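Local coordinates for regulatory protein of LacI family (Chloroflexus aggregans, PDB 3BBL) that probably acts as a LacI-family transcriptional regulator, sensing a small ligand through a core that resembles periplasmic binding proteins, at residues V31-A36 with C250-V255; V37-L42 with A256-R261; D54-L59 with F68-I73; V91-S96 with Q241-A246. All coordinates share one frame; numbering follows the deposited sequence.

Contact 1 of 4, residues V31-A36 with C250-V255; sequences VREAGA and CIELLV
Ala34 and Ile251 make the apolar heart of this contact, where helix 23-36 and helix 243-258 run side by side on one face of the central sheet. The two short segments cross at -37°, with axes 9.4 Å apart at their closest, and Ile251 points across at the small residue of the other helix. Ile251 does the touching with its CG2 methyl, which lies 3.8 Å from Ala34 CA and 4.1 Å from Ala34 CB. That methyl stands anti to the backbone N of Ile251, while CG1 takes the place beside the N (chi1 -68°). The same CG2 also brushes the start of the neighbouring side chain, 4.3 Å from Glu33 CB. Ile251 also packs on Ile7 of strand 6-9, on the sheet side, and on Met30 of helix 23-36.

The polar part is a pair of like charges at the outer edge. Glu33 OE1 and Glu252 OE1 come within 4.4 Å of each other, and Glu252 also has a weak, long ion pair with Arg248, one turn earlier on its own helix. No hydrogen bond links the segments. The helices are therefore held by van der Waals contact near the sheet, while the two carboxylates at the outer edge, if both are ionised, would add mild repulsion and no attraction.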
# COMPACT_ATOMS: atom_id res chain seq x y z
N VAL A 31 -14.49 -7.55 0.29
CA VAL A 31 -14.83 -8.21 1.53
C VAL A 31 -16.07 -7.62 2.19
O VAL A 31 -16.93 -8.35 2.67
CB VAL A 31 -13.66 -8.16 2.52
CG1 VAL A 31 -14.11 -8.63 3.90
CG2 VAL A 31 -12.52 -9.03 2.02
N ARG A 32 -16.16 -6.29 2.21
CA ARG A 32 -17.31 -5.63 2.82
C ARG A 32 -18.58 -5.78 2.00
O ARG A 32 -19.67 -5.89 2.56
CB ARG A 32 -17.01 -4.15 3.04
CG ARG A 32 -15.91 -3.92 4.05
CD ARG A 32 -15.86 -2.48 4.50
NE ARG A 32 -15.51 -2.43 5.91
CZ ARG A 32 -16.34 -2.75 6.90
NH1 ARG A 32 -17.58 -3.12 6.64
NH2 ARG A 32 -15.91 -2.73 8.15
N GLU A 33 -18.44 -5.76 0.69
CA GLU A 33 -19.57 -5.91 -0.21
C GLU A 33 -20.11 -7.34 -0.17
O GLU A 33 -21.31 -7.55 -0.11
CB GLU A 33 -19.17 -5.56 -1.64
CG GLU A 33 -19.25 -4.09 -1.94
CD GLU A 33 -20.67 -3.56 -1.75
OE1 GLU A 33 -21.60 -4.15 -2.36
OE2 GLU A 33 -20.83 -2.57 -1.01
N ALA A 34 -19.20 -8.31 -0.22
CA ALA A 34 -19.59 -9.71 -0.17
C ALA A 34 -20.31 -9.94 1.15
O ALA A 34 -21.41 -10.49 1.18
CB ALA A 34 -18.35 -10.59 -0.26
N GLY A 35 -19.68 -9.51 2.24
CA GLY A 35 -20.26 -9.67 3.56
C GLY A 35 -21.69 -9.18 3.65
O GLY A 35 -22.54 -9.81 4.28
N ALA A 36 -21.97 -8.04 3.03
CA ALA A 36 -23.31 -7.46 3.07
C ALA A 36 -24.36 -8.39 2.47
O ALA A 36 -25.52 -8.36 2.86
CB ALA A 36 -23.34 -6.12 2.36
N CYS A 250 -17.46 -5.83 -8.98
CA CYS A 250 -17.07 -7.19 -9.31
C CYS A 250 -17.91 -8.17 -8.51
O CYS A 250 -18.54 -9.07 -9.07
CB CYS A 250 -15.59 -7.41 -9.01
SG CYS A 250 -14.47 -6.79 -10.27
N ILE A 251 -17.91 -7.99 -7.19
CA ILE A 251 -18.67 -8.87 -6.31
C ILE A 251 -20.14 -8.86 -6.70
O ILE A 251 -20.77 -9.91 -6.85
CB ILE A 251 -18.55 -8.40 -4.84
CG1 ILE A 251 -17.11 -8.62 -4.34
CG2 ILE A 251 -19.54 -9.15 -3.96
CD1 ILE A 251 -16.68 -10.08 -4.32
N GLU A 252 -20.68 -7.67 -6.89
CA GLU A 252 -22.06 -7.46 -7.26
C GLU A 252 -22.46 -8.17 -8.54
O GLU A 252 -23.55 -8.72 -8.65
CB GLU A 252 -22.30 -5.97 -7.39
CG GLU A 252 -23.73 -5.55 -7.48
CD GLU A 252 -23.86 -4.04 -7.38
OE1 GLU A 252 -23.45 -3.48 -6.34
OE2 GLU A 252 -24.37 -3.43 -8.34
N LEU A 253 -21.56 -8.17 -9.52
CA LEU A 253 -21.84 -8.80 -10.81
C LEU A 253 -21.68 -10.32 -10.73
O LEU A 253 -22.45 -11.06 -11.34
CB LEU A 253 -20.91 -8.23 -11.88
CG LEU A 253 -21.02 -8.80 -13.30
CD1 LEU A 253 -22.44 -8.63 -13.81
CD2 LEU A 253 -20.03 -8.09 -14.21
N LEU A 254 -20.67 -10.77 -10.00
CA LEU A 254 -20.42 -12.20 -9.87
C LEU A 254 -21.50 -12.88 -9.03
O LEU A 254 -21.92 -13.99 -9.33
CB LEU A 254 -19.05 -12.45 -9.24
CG LEU A 254 -18.67 -13.92 -9.08
CD1 LEU A 254 -18.69 -14.60 -10.45
CD2 LEU A 254 -17.29 -14.03 -8.46
N VAL A 255 -21.95 -12.20 -7.98
CA VAL A 255 -22.99 -12.76 -7.12
C VAL A 255 -24.27 -12.96 -7.94
O VAL A 255 -24.99 -13.95 -7.75
CB VAL A 255 -23.29 -11.85 -5.91
CG1 VAL A 255 -24.53 -12.34 -5.17
CG2 VAL A 255 -22.10 -11.84 -4.96

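Contact 2 of 4, residues V37-L42 with A256-R261; sequences VNYFVL and AIVEGR
Tyr39 reaches across from the turn after helix 23-36 and donates its hydroxyl hydrogen to Glu259, just past the end of helix 243-258. The bond is short, 2.8 Å from Tyr39 OH to Glu259 OE2. The carboxylate oxygen lies in the plane of the ring at its edge and receives the bond on its anti side, 22° out of the carboxylate plane. The two side chains come from opposite directions, with Glu259 extended beyond CG, and their planes stand 45° apart.

The packed side belongs to the tyrosine. Its ring is buried: it meets Phe5 edge to face and touches Ala34 and Val255 of the two helices, while Val258 CG1 lies 4.0 Å from Tyr39 OH. The glutamate side is looser. There the other oxygen is engaged by an exposed arginine, Arg261 NH2 to Glu259 OE1 at 2.8 Å, a salt bridge that comes from above the carboxylate plane at 41°. One carboxylate thus serves a buried hydroxyl and a surface cation with separate oxygens. A glutamine in place of Glu259 would probably leave Arg261 without its countercharge and weaken the acceptor that fixes the tyrosine hydroxyl.

Both segments turn here at helix ends. Asn38 and Gly260, each with positive phi, are the C-prime residues of Schellman motifs, so the contact ties together two such helix ends, the first leading directly into strand 40-43, outermost of this chain's sheet in the alpha/beta fold of periplasmic binding protein-like domains.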
# COMPACT_ATOMS: atom_id res chain seq x y z
N VAL A 37 -23.95 -9.22 1.51
CA VAL A 37 -24.88 -10.17 0.89
C VAL A 37 -24.53 -11.59 1.31
O VAL A 37 -24.80 -12.55 0.58
CB VAL A 37 -24.86 -10.07 -0.65
CG1 VAL A 37 -25.40 -8.72 -1.09
CG2 VAL A 37 -23.44 -10.28 -1.17
N ASN A 38 -23.92 -11.72 2.49
CA ASN A 38 -23.55 -13.00 3.07
C ASN A 38 -22.52 -13.86 2.32
O ASN A 38 -22.55 -15.09 2.40
CB ASN A 38 -24.80 -13.84 3.32
CG ASN A 38 -25.72 -13.20 4.33
OD1 ASN A 38 -25.35 -13.01 5.49
ND2 ASN A 38 -26.93 -12.86 3.90
N TYR A 39 -21.61 -13.22 1.61
CA TYR A 39 -20.57 -13.97 0.91
C TYR A 39 -19.22 -13.66 1.53
O TYR A 39 -19.06 -12.64 2.21
CB TYR A 39 -20.54 -13.62 -0.58
CG TYR A 39 -21.56 -14.35 -1.44
CD1 TYR A 39 -22.89 -13.97 -1.46
CD2 TYR A 39 -21.17 -15.42 -2.25
CE1 TYR A 39 -23.82 -14.63 -2.27
CE2 TYR A 39 -22.08 -16.09 -3.06
CZ TYR A 39 -23.41 -15.69 -3.06
OH TYR A 39 -24.32 -16.34 -3.86
N PHE A 40 -18.25 -14.55 1.34
CA PHE A 40 -16.90 -14.34 1.85
C PHE A 40 -15.98 -14.43 0.65
O PHE A 40 -16.28 -15.13 -0.32
CB PHE A 40 -16.48 -15.42 2.85
CG PHE A 40 -17.17 -15.35 4.18
CD1 PHE A 40 -18.42 -15.94 4.36
CD2 PHE A 40 -16.57 -14.72 5.26
CE1 PHE A 40 -19.06 -15.89 5.59
CE2 PHE A 40 -17.20 -14.66 6.50
CZ PHE A 40 -18.45 -15.26 6.67
N VAL A 41 -14.86 -13.72 0.72
CA VAL A 41 -13.87 -13.77 -0.34
C VAL A 41 -12.82 -14.75 0.16
O VAL A 41 -12.36 -14.65 1.30
CB VAL A 41 -13.19 -12.40 -0.58
CG1 VAL A 41 -12.07 -12.55 -1.60
CG2 VAL A 41 -14.23 -11.38 -1.05
N LEU A 42 -12.47 -15.72 -0.67
CA LEU A 42 -11.48 -16.70 -0.28
C LEU A 42 -10.19 -16.52 -1.06
O LEU A 42 -10.11 -16.88 -2.23
CB LEU A 42 -12.02 -18.10 -0.50
CG LEU A 42 -11.08 -19.23 -0.08
CD1 LEU A 42 -10.89 -19.20 1.42
CD2 LEU A 42 -11.66 -20.57 -0.53
N ALA A 256 -24.56 -12.03 -8.84
CA ALA A 256 -25.74 -12.13 -9.68
C ALA A 256 -25.60 -13.31 -10.64
O ALA A 256 -26.56 -14.04 -10.87
CB ALA A 256 -25.94 -10.84 -10.46
N ILE A 257 -24.41 -13.50 -11.19
CA ILE A 257 -24.16 -14.59 -12.12
C ILE A 257 -24.24 -15.93 -11.40
O ILE A 257 -24.84 -16.89 -11.89
CB ILE A 257 -22.78 -14.47 -12.78
CG1 ILE A 257 -22.70 -13.18 -13.60
CG2 ILE A 257 -22.51 -15.68 -13.66
CD1 ILE A 257 -21.34 -12.93 -14.21
N VAL A 258 -23.64 -15.98 -10.22
CA VAL A 258 -23.64 -17.20 -9.42
C VAL A 258 -25.05 -17.61 -9.02
O VAL A 258 -25.37 -18.80 -8.96
CB VAL A 258 -22.78 -17.02 -8.14
CG1 VAL A 258 -23.05 -18.16 -7.16
CG2 VAL A 258 -21.30 -17.00 -8.52
N GLU A 259 -25.91 -16.63 -8.77
CA GLU A 259 -27.28 -16.91 -8.35
C GLU A 259 -28.30 -17.03 -9.49
O GLU A 259 -29.50 -16.89 -9.27
CB GLU A 259 -27.73 -15.87 -7.33
CG GLU A 259 -26.79 -15.80 -6.12
CD GLU A 259 -27.27 -14.87 -5.03
OE1 GLU A 259 -28.09 -13.98 -5.33
OE2 GLU A 259 -26.81 -15.02 -3.87
N GLY A 260 -27.80 -17.29 -10.70
CA GLY A 260 -28.67 -17.47 -11.86
C GLY A 260 -29.41 -16.28 -12.46
O GLY A 260 -30.16 -16.47 -13.42
N ARG A 261 -29.22 -15.08 -11.93
CA ARG A 261 -29.91 -13.91 -12.46
C ARG A 261 -28.98 -12.92 -13.15
O ARG A 261 -29.04 -11.71 -12.90
CB ARG A 261 -30.67 -13.20 -11.32
CG ARG A 261 -29.83 -12.98 -10.09
CD ARG A 261 -30.63 -12.40 -8.94
NE ARG A 261 -29.81 -12.27 -7.74
CZ ARG A 261 -28.78 -11.44 -7.62
NH1 ARG A 261 -28.43 -10.66 -8.63
NH2 ARG A 261 -28.08 -11.40 -6.50

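Contact 3 of 4, residues D54-L59 with F68-I73; sequences DIYRDL and FVLSSI
Helix 54-59 runs nearly antiparallel to strand 68-70, at 161° with the segment axes 12.1 Å apart, so that large side chains must span the gap. Tyr56 and Phe68 do most of this in an edge-to-face pair, with ring centroids 4.9 Å apart and planes at 59°. The edge of the tyrosine points down on the phenylalanine: Tyr56 CD2 sits over the centre of the Phe68 ring, 3.8 Å from Phe68 CZ. Leu59 reaches the same ring from another direction, its CD1 lying in the ring plane 3.8 Å from Phe68 CE1. With CG anti to its carbonyl carbon (chi1 -66°), Phe68 directs its ring at the helix, one face to Tyr56 and an edge to Leu59. A serine in place of Phe68 would probably open a gap beneath Tyr56 and beside Leu59, leaving the tyrosine ring without the face it rests on.

Farther along the strand, Leu70 CD2 packs obliquely against the tyrosine, 3.5 Å from Tyr56 CE2. The hydroxyl is served by a water that lies 2.9 Å from Tyr56 OH and donates to Val69 O at 2.8 Å. Phe44 adds a second edge-to-face partner for Tyr56, and Phe40 of the second subunit packs on Leu59. Apolar and aromatic contact thus joins helix to sheet, and the water gives the buried tyrosine oxygen a polar link to the strand backbone.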
# COMPACT_ATOMS: atom_id res chain seq x y z
N ASP A 54 -3.87 -25.11 -12.14
CA ASP A 54 -4.18 -26.21 -11.24
C ASP A 54 -5.03 -25.79 -10.05
O ASP A 54 -6.06 -26.41 -9.77
CB ASP A 54 -2.88 -26.84 -10.73
CG ASP A 54 -2.42 -27.98 -11.61
OD1 ASP A 54 -2.79 -28.00 -12.81
OD2 ASP A 54 -1.68 -28.85 -11.11
N ILE A 55 -4.60 -24.74 -9.36
CA ILE A 55 -5.32 -24.24 -8.20
C ILE A 55 -6.78 -23.91 -8.53
O ILE A 55 -7.66 -24.11 -7.70
CB ILE A 55 -4.60 -23.00 -7.62
CG1 ILE A 55 -5.37 -22.46 -6.42
CG2 ILE A 55 -4.42 -21.96 -8.70
CD1 ILE A 55 -5.44 -23.41 -5.24
N TYR A 56 -7.04 -23.40 -9.73
CA TYR A 56 -8.42 -23.09 -10.11
C TYR A 56 -9.19 -24.39 -10.27
O TYR A 56 -10.33 -24.51 -9.83
CB TYR A 56 -8.47 -22.31 -11.43
CG TYR A 56 -8.09 -20.85 -11.31
CD1 TYR A 56 -6.75 -20.45 -11.40
CD2 TYR A 56 -9.05 -19.87 -11.08
CE1 TYR A 56 -6.39 -19.11 -11.27
CE2 TYR A 56 -8.70 -18.53 -10.94
CZ TYR A 56 -7.37 -18.16 -11.03
OH TYR A 56 -7.01 -16.84 -10.88
N ARG A 57 -8.54 -25.36 -10.90
CA ARG A 57 -9.11 -26.68 -11.13
C ARG A 57 -9.49 -27.32 -9.79
O ARG A 57 -10.57 -27.89 -9.65
CB ARG A 57 -8.08 -27.55 -11.86
CG ARG A 57 -8.66 -28.72 -12.63
CD ARG A 57 -7.60 -29.79 -12.89
NE ARG A 57 -6.48 -29.32 -13.72
CZ ARG A 57 -6.58 -29.02 -15.01
NH1 ARG A 57 -7.74 -29.12 -15.64
NH2 ARG A 57 -5.50 -28.62 -15.68
N ASP A 58 -8.59 -27.21 -8.81
CA ASP A 58 -8.82 -27.77 -7.49
C ASP A 58 -9.98 -27.11 -6.75
O ASP A 58 -10.84 -27.79 -6.21
CB ASP A 58 -7.56 -27.62 -6.63
CG ASP A 58 -6.40 -28.43 -7.16
OD1 ASP A 58 -6.22 -28.48 -8.40
OD2 ASP A 58 -5.65 -29.01 -6.35
N LEU A 59 -9.99 -25.78 -6.73
CA LEU A 59 -11.04 -25.06 -6.02
C LEU A 59 -12.44 -25.29 -6.58
O LEU A 59 -13.42 -25.25 -5.83
CB LEU A 59 -10.72 -23.56 -6.00
CG LEU A 59 -9.51 -23.18 -5.13
CD1 LEU A 59 -9.23 -21.70 -5.23
CD2 LEU A 59 -9.79 -23.58 -3.69
N PHE A 68 -15.09 -16.88 -9.19
CA PHE A 68 -13.80 -16.24 -9.05
C PHE A 68 -13.80 -14.81 -9.56
O PHE A 68 -14.62 -14.42 -10.40
CB PHE A 68 -12.74 -16.97 -9.87
CG PHE A 68 -12.44 -18.35 -9.41
CD1 PHE A 68 -11.60 -18.57 -8.32
CD2 PHE A 68 -12.94 -19.45 -10.10
CE1 PHE A 68 -11.26 -19.86 -7.93
CE2 PHE A 68 -12.61 -20.74 -9.72
CZ PHE A 68 -11.77 -20.95 -8.63
N VAL A 69 -12.87 -14.02 -9.03
CA VAL A 69 -12.67 -12.66 -9.48
C VAL A 69 -11.20 -12.74 -9.89
O VAL A 69 -10.38 -13.30 -9.16
CB VAL A 69 -12.86 -11.64 -8.37
CG1 VAL A 69 -12.38 -10.27 -8.84
CG2 VAL A 69 -14.33 -11.56 -7.99
N LEU A 70 -10.87 -12.23 -11.07
CA LEU A 70 -9.50 -12.26 -11.57
C LEU A 70 -8.96 -10.85 -11.75
O LEU A 70 -9.70 -9.96 -12.15
CB LEU A 70 -9.43 -12.99 -12.92
CG LEU A 70 -10.15 -14.33 -13.12
CD1 LEU A 70 -10.11 -14.70 -14.60
CD2 LEU A 70 -9.50 -15.42 -12.28
N SER A 71 -7.68 -10.65 -11.45
CA SER A 71 -7.03 -9.36 -11.64
C SER A 71 -5.71 -9.61 -12.38
O SER A 71 -5.31 -10.76 -12.52
CB SER A 71 -6.79 -8.66 -10.29
OG SER A 71 -6.00 -9.44 -9.42
N SER A 72 -5.06 -8.54 -12.85
CA SER A 72 -3.82 -8.67 -13.61
C SER A 72 -4.11 -9.44 -14.89
O SER A 72 -3.46 -10.44 -15.19
CB SER A 72 -2.73 -9.41 -12.83
OG SER A 72 -2.16 -8.60 -11.83
N ILE A 73 -5.10 -8.98 -15.63
CA ILE A 73 -5.49 -9.66 -16.86
C ILE A 73 -4.61 -9.30 -18.04
O ILE A 73 -4.50 -8.14 -18.42
CB ILE A 73 -6.95 -9.32 -17.25
CG1 ILE A 73 -7.86 -9.40 -16.02
CG2 ILE A 73 -7.41 -10.27 -18.35
CD1 ILE A 73 -7.95 -10.78 -15.40
O HOH W 1 -8.00 -14.84 -8.98

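Contact 4 of 4, residues V91-S96 with Q241-A246; sequences VAFGRS and QPIAEA
In this alpha/beta domain of the periplasmic binding protein-like fold, helix 243-258 lies against parallel strands of the sheet, and the contact joins the start of that helix to the end of strand 90-93. It lies only about 9 Å, centre to centre, from the middle of the chain. Phe93 is the residue that bridges the gap. Its CG stands anti to the backbone N (chi1 176°), which carries the ring out from the strand to the first turn of the helix.

Two aliphatic groups receive the far end of the ring. Ala246 sets its CB 3.7 Å from Phe93 CE2, and the same methyl is 3.9 Å from Phe93 CZ. Ile243, one turn earlier, approaches by its CD1 at the ring edge, with the two side chains crossing at about a right angle. No hydrogen bond passes between the segments. The ring is further held by Phe26 of helix 23-36, which stacks on it, and by Cys250 of helix 243-258, while Ala246 is backed by Leu270 of strand 267-275.

At the helix start, the O of Pro242, at the N-cap position and the centre of an inverse gamma turn, accepts a backbone bond from Ala246 N. Past the strand, Gly94 has backbone angles at which a side chain would jam against the preceding carbonyl, and Arg95 beyond it forms a salt bridge with Asp106. The isoleucine touches the ring by its outermost methyl, Ile243 CD1 lying 4.1 Å from Phe93 CZ.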
# COMPACT_ATOMS: atom_id res chain seq x y z
N VAL A 91 -15.68 -13.15 -12.81
CA VAL A 91 -15.71 -11.78 -13.30
C VAL A 91 -14.25 -11.35 -13.35
O VAL A 91 -13.51 -11.56 -12.39
CB VAL A 91 -16.46 -10.83 -12.35
CG1 VAL A 91 -16.22 -9.39 -12.76
CG2 VAL A 91 -17.95 -11.13 -12.39
N ALA A 92 -13.83 -10.79 -14.47
CA ALA A 92 -12.46 -10.33 -14.60
C ALA A 92 -12.40 -8.83 -14.36
O ALA A 92 -13.24 -8.08 -14.84
CB ALA A 92 -11.92 -10.65 -15.99
N PHE A 93 -11.42 -8.39 -13.57
CA PHE A 93 -11.22 -6.97 -13.32
C PHE A 93 -10.18 -6.57 -14.36
O PHE A 93 -8.98 -6.59 -14.10
CB PHE A 93 -10.66 -6.73 -11.92
CG PHE A 93 -10.34 -5.28 -11.63
CD1 PHE A 93 -9.40 -4.94 -10.67
CD2 PHE A 93 -10.99 -4.25 -12.31
CE1 PHE A 93 -9.10 -3.61 -10.39
CE2 PHE A 93 -10.69 -2.91 -12.04
CZ PHE A 93 -9.75 -2.59 -11.07
N GLY A 94 -10.66 -6.22 -15.55
CA GLY A 94 -9.77 -5.85 -16.64
C GLY A 94 -10.07 -6.67 -17.88
O GLY A 94 -10.25 -7.88 -17.80
N ARG A 95 -10.12 -6.01 -19.03
CA ARG A 95 -10.41 -6.68 -20.30
C ARG A 95 -9.24 -7.52 -20.80
O ARG A 95 -8.14 -7.48 -20.25
CB ARG A 95 -10.78 -5.63 -21.36
CG ARG A 95 -12.10 -4.94 -21.10
CD ARG A 95 -12.11 -3.52 -21.65
NE ARG A 95 -11.19 -2.66 -20.91
CZ ARG A 95 -11.02 -1.37 -21.15
NH1 ARG A 95 -11.70 -0.78 -22.12
NH2 ARG A 95 -10.17 -0.66 -20.41
N SER A 96 -9.48 -8.28 -21.87
CA SER A 96 -8.47 -9.13 -22.47
C SER A 96 -8.92 -9.54 -23.87
O SER A 96 -9.95 -10.19 -24.03
CB SER A 96 -8.24 -10.38 -21.62
OG SER A 96 -7.26 -11.21 -22.22
N GLN A 241 -8.09 6.08 -10.08
CA GLN A 241 -9.03 5.07 -10.55
C GLN A 241 -9.93 4.69 -9.38
O GLN A 241 -9.49 4.64 -8.23
CB GLN A 241 -8.27 3.82 -11.03
CG GLN A 241 -7.35 4.07 -12.21
CD GLN A 241 -6.84 2.77 -12.83
OE1 GLN A 241 -6.28 1.92 -12.15
NE2 GLN A 241 -7.05 2.62 -14.13
N PRO A 242 -11.22 4.44 -9.64
CA PRO A 242 -12.17 4.08 -8.58
C PRO A 242 -12.06 2.58 -8.25
O PRO A 242 -12.93 1.78 -8.61
CB PRO A 242 -13.50 4.47 -9.19
CG PRO A 242 -13.31 4.09 -10.63
CD PRO A 242 -11.91 4.58 -10.94
N ILE A 243 -10.98 2.22 -7.57
CA ILE A 243 -10.71 0.84 -7.21
C ILE A 243 -11.74 0.25 -6.25
O ILE A 243 -12.12 -0.91 -6.41
CB ILE A 243 -9.29 0.71 -6.59
CG1 ILE A 243 -8.26 1.28 -7.58
CG2 ILE A 243 -8.97 -0.75 -6.26
CD1 ILE A 243 -8.37 0.70 -8.99
N ALA A 244 -12.19 1.03 -5.28
CA ALA A 244 -13.18 0.52 -4.34
C ALA A 244 -14.48 0.20 -5.09
O ALA A 244 -15.04 -0.88 -4.92
CB ALA A 244 -13.45 1.55 -3.24
N GLU A 245 -14.93 1.13 -5.92
CA GLU A 245 -16.15 0.92 -6.68
C GLU A 245 -16.02 -0.29 -7.60
O GLU A 245 -16.95 -1.08 -7.75
CB GLU A 245 -16.50 2.17 -7.50
CG GLU A 245 -17.70 1.99 -8.42
CD GLU A 245 -18.11 3.27 -9.15
OE1 GLU A 245 -17.22 4.06 -9.53
OE2 GLU A 245 -19.34 3.47 -9.36
N ALA A 246 -14.85 -0.45 -8.21
CA ALA A 246 -14.62 -1.58 -9.09
C ALA A 246 -14.72 -2.88 -8.29
O ALA A 246 -15.22 -3.89 -8.79
CB ALA A 246 -13.24 -1.46 -9.73

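Helix 243-258 carries three of the four contacts: its first turn in contact 4, its middle in contact 1 and its end in contact 2. Contacts 3 and 4 are buried and wholly or mainly apolar in their direct contacts, and their strands 67-70 and 90-93 are sheet neighbours, with probable backbone hydrogen bonds from Phe93 N to Leu70 O and from Val91 N to Phe68 O. Contacts 1 and 2 are only partly buried, and charge appears in both, as facing glutamates in one and as a carboxylate with two partners in the other. They adjoin, Val255 packing on Tyr39. Contacts 1, 2 and 3 also reach the second subunit, whereas contact 4 does not.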